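Local coordinates for protein acetolactate synthase isozyme 1 large subunit (Escherichia coli, PDB 6LPI) that serves as the large subunit of acetolactate synthase isozyme 1, a three-domain protein of the thiamine pyrophosphate enzyme family, modelled with thiamine diphosphate, a magnesium ion and flavin-adenine dinucleotide, at residues B[12-18]-B[175-181]; B[20-24]-B[49-53]. The contacts are given in a common frame with arbitrary orientation. Residues are numbered along the deposited sequence.

Contact 1 (B[12-18]-B[175-181]); sequences RFTGAEF and QTAVFEI
F179 turns the edge of its ring to the face of F18, a T-shaped pair with centroids 5.7 Å apart and planes at 75°. F18 (chi1 t) comes from the first turn of helix 15-25, and F179 (chi1 p) from strand 178-180. That strand runs antiparallel to strand 12-14, at 152° with axes 4.8 Å apart. F13 and F179 form the hydrogen-bonded pair: F13 N donates to F179 O at 3.0 Å and F179 N to F13 O at 2.9 Å. R12 with E180 and T14 with V178 are non-hydrogen-bonded pairs, with CA atoms 4.4 and 4.1 Å apart; their side chains share the sheet face opposite F13 and F179. R12 (chi1 t, chi2 t) has NE 3.4 Å from V178 CG2. F13 CD2 meets I181 CG1 at 4.0 Å.

At G15 the backbone turns helical. G15 N donates a hydrogen bond to A177 O at 3.1 Å, and A16 N to Q175 O at 2.8 Å. T14 and E17 form a capping box: T14 N hydrogen-bonds to E17 OE1 at 3.3 Å, and E17 N makes a weak hydrogen bond of 3.4 Å to T14 OG1. A two-stranded sheet thus ties the chain's start and the capped helix to the strand after helix 172-175. Its register rests on backbone hydrogen bonds; F18 and I181 add apolar contacts to F179 and F13.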
ATOM      1  N   ARG B  12       3.873 -10.421 -36.449  1.00 76.41           N
ATOM      2  CA  ARG B  12       5.273 -10.578 -36.064  1.00 68.93           C
ATOM      3  C   ARG B  12       5.778  -9.309 -35.373  1.00 70.20           C
ATOM      4  O   ARG B  12       5.495  -8.198 -35.829  1.00 66.28           O
ATOM      5  CB  ARG B  12       6.088 -10.872 -37.319  1.00 78.19           C
ATOM      6  CG  ARG B  12       7.512 -11.276 -37.124  1.00 80.71           C
ATOM      7  CD  ARG B  12       8.048 -11.898 -38.403  1.00 71.48           C
ATOM      8  NE  ARG B  12       9.411 -11.454 -38.646  1.00 72.28           N
ATOM      9  CZ  ARG B  12      10.400 -12.253 -39.019  1.00 71.77           C
ATOM     10  NH1 ARG B  12      10.182 -13.545 -39.185  1.00 77.61           N
ATOM     11  NH2 ARG B  12      11.612 -11.761 -39.209  1.00 71.40           N
ATOM     12  N   PHE B  13       6.515  -9.459 -34.268  1.00 71.75           N
ATOM     13  CA  PHE B  13       6.968  -8.279 -33.519  1.00 69.88           C
ATOM     14  C   PHE B  13       8.440  -8.392 -33.125  1.00 68.76           C
ATOM     15  O   PHE B  13       8.999  -9.490 -33.025  1.00 77.63           O
ATOM     16  CB  PHE B  13       6.133  -8.047 -32.237  1.00 62.82           C
ATOM     17  CG  PHE B  13       4.644  -8.014 -32.459  1.00 71.13           C
ATOM     18  CD1 PHE B  13       3.963  -6.808 -32.455  1.00 74.22           C
ATOM     19  CD2 PHE B  13       3.921  -9.184 -32.641  1.00 76.59           C
ATOM     20  CE1 PHE B  13       2.587  -6.766 -32.654  1.00 80.61           C
ATOM     21  CE2 PHE B  13       2.551  -9.150 -32.844  1.00 81.93           C
ATOM     22  CZ  PHE B  13       1.882  -7.939 -32.849  1.00 85.74           C
ATOM     23  N   THR B  14       9.083  -7.242 -32.915  1.00 58.27           N
ATOM     24  CA  THR B  14      10.241  -7.238 -32.034  1.00 64.04           C
ATOM     25  C   THR B  14       9.765  -7.227 -30.578  1.00 69.89           C
ATOM     26  O   THR B  14       8.678  -6.741 -30.263  1.00 67.45           O
ATOM     27  CB  THR B  14      11.156  -6.045 -32.286  1.00 56.04           C
ATOM     28  OG1 THR B  14      10.453  -4.814 -32.049  1.00 59.98           O
ATOM     29  CG2 THR B  14      11.661  -6.087 -33.713  1.00 58.39           C
ATOM     30  N   GLY B  15      10.601  -7.753 -29.683  1.00 68.86           N
ATOM     31  CA  GLY B  15      10.242  -7.768 -28.269  1.00 55.58           C
ATOM     32  C   GLY B  15       9.732  -6.437 -27.753  1.00 50.38           C
ATOM     33  O   GLY B  15       8.706  -6.380 -27.062  1.00 49.87           O
ATOM     34  N   ALA B  16      10.410  -5.343 -28.113  1.00 50.29           N
ATOM     35  CA  ALA B  16       9.961  -4.018 -27.683  1.00 50.37           C
ATOM     36  C   ALA B  16       8.572  -3.698 -28.239  1.00 56.29           C
ATOM     37  O   ALA B  16       7.669  -3.269 -27.499  1.00 61.83           O
ATOM     38  CB  ALA B  16      10.984  -2.965 -28.102  1.00 51.30           C
ATOM     39  N   GLU B  17       8.380  -3.905 -29.546  1.00 52.24           N
ATOM     40  CA  GLU B  17       7.067  -3.681 -30.140  1.00 55.86           C
ATOM     41  C   GLU B  17       6.007  -4.571 -29.509  1.00 58.33           C
ATOM     42  O   GLU B  17       4.855  -4.144 -29.358  1.00 69.47           O
ATOM     43  CB  GLU B  17       7.106  -3.884 -31.662  1.00 56.47           C
ATOM     44  CG  GLU B  17       8.078  -2.960 -32.376  1.00 57.08           C
ATOM     45  CD  GLU B  17       8.251  -3.288 -33.843  1.00 65.50           C
ATOM     46  OE1 GLU B  17       7.944  -4.436 -34.220  1.00 72.94           O
ATOM     47  OE2 GLU B  17       8.673  -2.392 -34.619  1.00 66.44           O
ATOM     48  N   PHE B  18       6.358  -5.798 -29.121  1.00 52.92           N
ATOM     49  CA  PHE B  18       5.358  -6.625 -28.455  1.00 52.63           C
ATOM     50  C   PHE B  18       5.005  -6.071 -27.090  1.00 60.11           C
ATOM     51  O   PHE B  18       3.845  -6.144 -26.670  1.00 68.43           O
ATOM     52  CB  PHE B  18       5.812  -8.064 -28.291  1.00 52.44           C
ATOM     53  CG  PHE B  18       4.837  -8.880 -27.506  1.00 52.07           C
ATOM     54  CD1 PHE B  18       3.750  -9.462 -28.123  1.00 57.43           C
ATOM     55  CD2 PHE B  18       4.974  -9.014 -26.136  1.00 49.90           C
ATOM     56  CE1 PHE B  18       2.836 -10.187 -27.396  1.00 53.82           C
ATOM     57  CE2 PHE B  18       4.067  -9.727 -25.413  1.00 49.65           C
ATOM     58  CZ  PHE B  18       2.993 -10.313 -26.042  1.00 59.80           C
ATOM     59  N   GLN B 175      14.622  -7.365 -26.193  1.00 54.61           N
ATOM     60  CA  GLN B 175      13.797  -6.307 -26.770  1.00 54.13           C
ATOM     61  C   GLN B 175      14.013  -6.135 -28.272  1.00 53.08           C
ATOM     62  O   GLN B 175      13.068  -5.782 -28.987  1.00 52.45           O
ATOM     63  CB  GLN B 175      14.075  -4.989 -26.063  1.00 49.66           C
ATOM     64  CG  GLN B 175      14.028  -5.105 -24.570  1.00 52.01           C
ATOM     65  CD  GLN B 175      14.452  -3.838 -23.893  1.00 57.80           C
ATOM     66  OE1 GLN B 175      14.270  -2.744 -24.436  1.00 58.16           O
ATOM     67  NE2 GLN B 175      15.022  -3.966 -22.700  1.00 60.59           N
ATOM     68  N   THR B 176      15.232  -6.376 -28.778  1.00 45.51           N
ATOM     69  CA  THR B 176      15.507  -6.112 -30.188  1.00 57.01           C
ATOM     70  C   THR B 176      15.468  -7.365 -31.042  1.00 62.21           C
ATOM     71  O   THR B 176      15.593  -7.266 -32.268  1.00 62.95           O
ATOM     72  CB  THR B 176      16.894  -5.475 -30.367  1.00 52.27           C
ATOM     73  OG1 THR B 176      17.872  -6.254 -29.680  1.00 47.68           O
ATOM     74  CG2 THR B 176      16.899  -4.047 -29.787  1.00 46.67           C
ATOM     75  N   ALA B 177      15.262  -8.525 -30.428  1.00 67.25           N
ATOM     76  CA  ALA B 177      14.929  -9.748 -31.132  1.00 68.33           C
ATOM     77  C   ALA B 177      13.580  -9.607 -31.845  1.00 71.33           C
ATOM     78  O   ALA B 177      12.816  -8.671 -31.613  1.00 74.03           O
ATOM     79  CB  ALA B 177      14.912 -10.921 -30.151  1.00 61.13           C
ATOM     80  N   VAL B 178      13.303 -10.548 -32.740  1.00 68.15           N
ATOM     81  CA  VAL B 178      12.020 -10.626 -33.423  1.00 67.22           C
ATOM     82  C   VAL B 178      11.451 -12.037 -33.231  1.00 71.58           C
ATOM     83  O   VAL B 178      12.192 -13.017 -33.090  1.00 58.73           O
ATOM     84  CB  VAL B 178      12.160 -10.226 -34.912  1.00 59.19           C
ATOM     85  CG1 VAL B 178      13.342 -10.913 -35.564  1.00 63.03           C
ATOM     86  CG2 VAL B 178      10.879 -10.479 -35.691  1.00 61.42           C
ATOM     87  N   PHE B 179      10.127 -12.141 -33.150  1.00 72.43           N
ATOM     88  CA  PHE B 179       9.497 -13.448 -33.002  1.00 70.90           C
ATOM     89  C   PHE B 179       8.077 -13.332 -33.518  1.00 74.95           C
ATOM     90  O   PHE B 179       7.632 -12.256 -33.909  1.00 71.91           O
ATOM     91  CB  PHE B 179       9.592 -13.957 -31.549  1.00 70.81           C
ATOM     92  CG  PHE B 179       8.585 -13.356 -30.584  1.00 64.69           C
ATOM     93  CD1 PHE B 179       7.881 -14.174 -29.709  1.00 62.94           C
ATOM     94  CD2 PHE B 179       8.423 -11.978 -30.476  1.00 61.91           C
ATOM     95  CE1 PHE B 179       6.995 -13.628 -28.779  1.00 62.10           C
ATOM     96  CE2 PHE B 179       7.540 -11.429 -29.555  1.00 58.52           C
ATOM     97  CZ  PHE B 179       6.824 -12.246 -28.710  1.00 57.60           C
ATOM     98  N   GLU B 180       7.401 -14.474 -33.611  1.00 83.26           N
ATOM     99  CA  GLU B 180       6.046 -14.520 -34.178  1.00 87.85           C
ATOM    100  C   GLU B 180       5.026 -15.034 -33.147  1.00 82.90           C
ATOM    101  O   GLU B 180       5.355 -15.863 -32.301  1.00 70.02           O
ATOM    102  CB  GLU B 180       6.061 -15.287 -35.449  1.00 91.91           C
ATOM    103  CG  GLU B 180       5.318 -14.643 -36.576  1.00100.46           C
ATOM    104  CD  GLU B 180       5.170 -15.543 -37.730  1.00110.96           C
ATOM    105  OE1 GLU B 180       5.345 -16.752 -37.527  1.00116.90           O
ATOM    106  OE2 GLU B 180       5.194 -15.002 -38.846  1.00113.49           O
ATOM    107  N   ILE B 181       3.776 -14.562 -33.215  1.00 76.97           N
ATOM    108  CA  ILE B 181       2.777 -15.012 -32.214  1.00 74.53           C
ATOM    109  C   ILE B 181       1.787 -16.041 -32.725  1.00 75.37           C
ATOM    110  O   ILE B 181       0.623 -15.709 -32.953  1.00 65.36           O
ATOM    111  CB  ILE B 181       1.991 -13.838 -31.596  1.00 77.82           C
ATOM    112  CG1 ILE B 181       2.915 -12.726 -31.121  1.00 62.53           C
ATOM    113  CG2 ILE B 181       1.182 -14.342 -30.398  1.00 92.35           C
ATOM    114  CD1 ILE B 181       3.834 -13.235 -30.109  1.00 53.54           C
TER

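Contact 2 (B[20-24]-B[49-53]); sequences VHFLE and STQIR
The polar link is one hydrogen bond, from S49 OG to E24 OE1 at 2.9 Å. E24 reaches it from residues 20-24 of helix 15-25 (phi/psi near -60°/-45°) with chi1 m and chi2 t. The same S49 OG accepts from Q51 N at 3.3 Å and from I52 N at 3.1 Å, an ST turn and ST motif that fold 49-52 around the hydroxyl.

In the apolar group, I52 (chi1 m, chi2 t) brings CD1 to 3.8 Å from both L23 CB and E24 CG. V20 CG1 packs on S49 CB at 4.0 Å. L46 and V31 also touch I52.

Van der Waals contacts between unlike atoms join I52 CD1 to E24 N at 3.7 Å and V20 O at 4.0 Å, and Q51 OE1 to E24 CB at 3.4 Å. The nearest CA pairs are V20–S49 at 7.4 Å and E24–Q51 at 6.7 Å.

Helix 15-25 thus meets the loop before strand 53-56, outermost within this chain in the six-stranded parallel sheet (order 2-1-3-4-6-5) of the N-terminal thiamine diphosphate-binding domain.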
ATOM      1  N   VAL B  20       4.968  -2.965 -26.124  1.00 58.30           N
ATOM      2  CA  VAL B  20       4.067  -1.834 -26.331  1.00 58.70           C
ATOM      3  C   VAL B  20       2.687  -2.306 -26.764  1.00 55.97           C
ATOM      4  O   VAL B  20       1.666  -1.810 -26.273  1.00 51.78           O
ATOM      5  CB  VAL B  20       4.668  -0.858 -27.359  1.00 59.93           C
ATOM      6  CG1 VAL B  20       3.685   0.279 -27.639  1.00 58.75           C
ATOM      7  CG2 VAL B  20       5.978  -0.311 -26.824  1.00 57.26           C
ATOM      8  N   HIS B  21       2.633  -3.282 -27.670  1.00 53.67           N
ATOM      9  CA  HIS B  21       1.346  -3.764 -28.157  1.00 55.04           C
ATOM     10  C   HIS B  21       0.530  -4.376 -27.028  1.00 66.83           C
ATOM     11  O   HIS B  21      -0.668  -4.096 -26.883  1.00 67.45           O
ATOM     12  CB  HIS B  21       1.585  -4.779 -29.264  1.00 56.74           C
ATOM     13  CG  HIS B  21       0.334  -5.351 -29.839  1.00 78.40           C
ATOM     14  ND1 HIS B  21       0.142  -6.705 -30.010  1.00 75.85           N
ATOM     15  CD2 HIS B  21      -0.787  -4.749 -30.304  1.00 76.19           C
ATOM     16  CE1 HIS B  21      -1.042  -6.914 -30.556  1.00 77.13           C
ATOM     17  NE2 HIS B  21      -1.627  -5.744 -30.741  1.00 80.29           N
ATOM     18  N   PHE B  22       1.183  -5.182 -26.193  1.00 64.60           N
ATOM     19  CA  PHE B  22       0.525  -5.790 -25.047  1.00 52.50           C
ATOM     20  C   PHE B  22      -0.001  -4.717 -24.106  1.00 54.32           C
ATOM     21  O   PHE B  22      -1.150  -4.785 -23.641  1.00 60.78           O
ATOM     22  CB  PHE B  22       1.517  -6.724 -24.347  1.00 52.50           C
ATOM     23  CG  PHE B  22       0.973  -7.418 -23.113  1.00 56.50           C
ATOM     24  CD1 PHE B  22       1.018  -6.800 -21.859  1.00 52.30           C
ATOM     25  CD2 PHE B  22       0.447  -8.704 -23.200  1.00 56.34           C
ATOM     26  CE1 PHE B  22       0.513  -7.441 -20.729  1.00 52.38           C
ATOM     27  CE2 PHE B  22      -0.057  -9.351 -22.062  1.00 49.72           C
ATOM     28  CZ  PHE B  22      -0.026  -8.722 -20.837  1.00 49.53           C
ATOM     29  N   LEU B  23       0.826  -3.701 -23.824  1.00 52.24           N
ATOM     30  CA  LEU B  23       0.382  -2.612 -22.954  1.00 49.95           C
ATOM     31  C   LEU B  23      -0.836  -1.913 -23.545  1.00 53.76           C
ATOM     32  O   LEU B  23      -1.768  -1.553 -22.815  1.00 52.56           O
ATOM     33  CB  LEU B  23       1.519  -1.623 -22.709  1.00 46.78           C
ATOM     34  CG  LEU B  23       2.664  -2.189 -21.870  1.00 54.40           C
ATOM     35  CD1 LEU B  23       3.674  -1.100 -21.532  1.00 54.83           C
ATOM     36  CD2 LEU B  23       2.142  -2.861 -20.604  1.00 58.72           C
ATOM     37  N   GLU B  24      -0.848  -1.702 -24.867  1.00 52.16           N
ATOM     38  CA  GLU B  24      -2.036  -1.129 -25.487  1.00 60.02           C
ATOM     39  C   GLU B  24      -3.245  -2.007 -25.227  1.00 63.43           C
ATOM     40  O   GLU B  24      -4.273  -1.536 -24.722  1.00 61.15           O
ATOM     41  CB  GLU B  24      -1.864  -0.974 -27.005  1.00 58.43           C
ATOM     42  CG  GLU B  24      -0.908   0.109 -27.479  1.00 66.41           C
ATOM     43  CD  GLU B  24      -0.696   0.064 -28.971  1.00 77.18           C
ATOM     44  OE1 GLU B  24      -0.140   1.043 -29.525  1.00 83.60           O
ATOM     45  OE2 GLU B  24      -1.088  -0.951 -29.585  1.00 84.39           O
ATOM     46  N   SER B  49       3.419   4.465 -30.597  1.00 63.66           N
ATOM     47  CA  SER B  49       2.076   4.185 -30.110  1.00 61.55           C
ATOM     48  C   SER B  49       1.202   5.411 -30.313  1.00 60.59           C
ATOM     49  O   SER B  49       1.605   6.534 -30.002  1.00 67.13           O
ATOM     50  CB  SER B  49       2.111   3.782 -28.631  1.00 64.21           C
ATOM     51  OG  SER B  49       0.828   3.415 -28.124  1.00 56.58           O
ATOM     52  N   THR B  50       0.036   5.208 -30.898  1.00 69.97           N
ATOM     53  CA  THR B  50      -0.970   6.259 -30.959  1.00 71.72           C
ATOM     54  C   THR B  50      -1.886   6.283 -29.741  1.00 70.68           C
ATOM     55  O   THR B  50      -2.792   7.123 -29.680  1.00 78.60           O
ATOM     56  CB  THR B  50      -1.798   6.130 -32.242  1.00 71.14           C
ATOM     57  OG1 THR B  50      -2.607   7.293 -32.379  1.00 79.85           O
ATOM     58  CG2 THR B  50      -2.706   4.918 -32.190  1.00 69.02           C
ATOM     59  N   GLN B  51      -1.701   5.359 -28.803  1.00 61.34           N
ATOM     60  CA  GLN B  51      -2.590   5.190 -27.662  1.00 66.65           C
ATOM     61  C   GLN B  51      -1.932   5.518 -26.325  1.00 63.78           C
ATOM     62  O   GLN B  51      -2.614   5.980 -25.409  1.00 65.53           O
ATOM     63  CB  GLN B  51      -3.123   3.752 -27.610  1.00 68.44           C
ATOM     64  CG  GLN B  51      -3.878   3.422 -26.339  1.00 77.01           C
ATOM     65  CD  GLN B  51      -4.610   2.101 -26.392  1.00 92.52           C
ATOM     66  OE1 GLN B  51      -4.386   1.280 -27.284  1.00 96.33           O
ATOM     67  NE2 GLN B  51      -5.478   1.874 -25.412  1.00103.07           N
ATOM     68  N   ILE B  52      -0.626   5.290 -26.185  1.00 59.57           N
ATOM     69  CA  ILE B  52       0.064   5.422 -24.908  1.00 59.61           C
ATOM     70  C   ILE B  52       0.934   6.672 -24.952  1.00 59.69           C
ATOM     71  O   ILE B  52       1.865   6.767 -25.763  1.00 65.06           O
ATOM     72  CB  ILE B  52       0.885   4.158 -24.582  1.00 61.74           C
ATOM     73  CG1 ILE B  52      -0.007   2.921 -24.643  1.00 51.94           C
ATOM     74  CG2 ILE B  52       1.522   4.241 -23.217  1.00 48.93           C
ATOM     75  CD1 ILE B  52       0.737   1.633 -24.442  1.00 50.52           C
ATOM     76  N   ARG B  53       0.616   7.637 -24.090  1.00 52.67           N
ATOM     77  CA  ARG B  53       1.491   8.771 -23.814  1.00 62.18           C
ATOM     78  C   ARG B  53       2.482   8.405 -22.703  1.00 64.65           C
ATOM     79  O   ARG B  53       2.193   7.599 -21.807  1.00 60.68           O
ATOM     80  CB  ARG B  53       0.683  10.017 -23.411  1.00 64.83           C
ATOM     81  CG  ARG B  53       1.443  11.058 -22.562  1.00 65.91           C
ATOM     82  CD  ARG B  53       0.602  12.295 -22.215  1.00 65.17           C
ATOM     83  NE  ARG B  53      -0.771  11.956 -21.850  1.00 67.69           N
ATOM     84  CZ  ARG B  53      -1.551  12.728 -21.098  1.00 75.48           C
ATOM     85  NH1 ARG B  53      -1.082  13.882 -20.632  1.00 76.15           N
ATOM     86  NH2 ARG B  53      -2.797  12.349 -20.811  1.00 77.54           N
TER

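Helix 15-25 joins the two contacts. In contact 1 strand 12-14 pairs with 178-180, and the first residues of the helix hydrogen-bond to Q175 and A177. Its later turns pack on 49-53 in contact 2. The centres are about 14 Å apart. The contacts touch where F13 and H21 stack, with F13 CZ 3.6 Å from H21 ND1. Contact 2 is nested inside the loop closed by contact 1. A45 of helix 40-47 touches A16 in one and V20 in the other. The contact centres lie about 35 and 27 Å, respectively, from the chain centre. Neither includes P35, E60, C83, P86 or N90 of a thiamine diphosphate pocket, or D444 and N471 of the magnesium site.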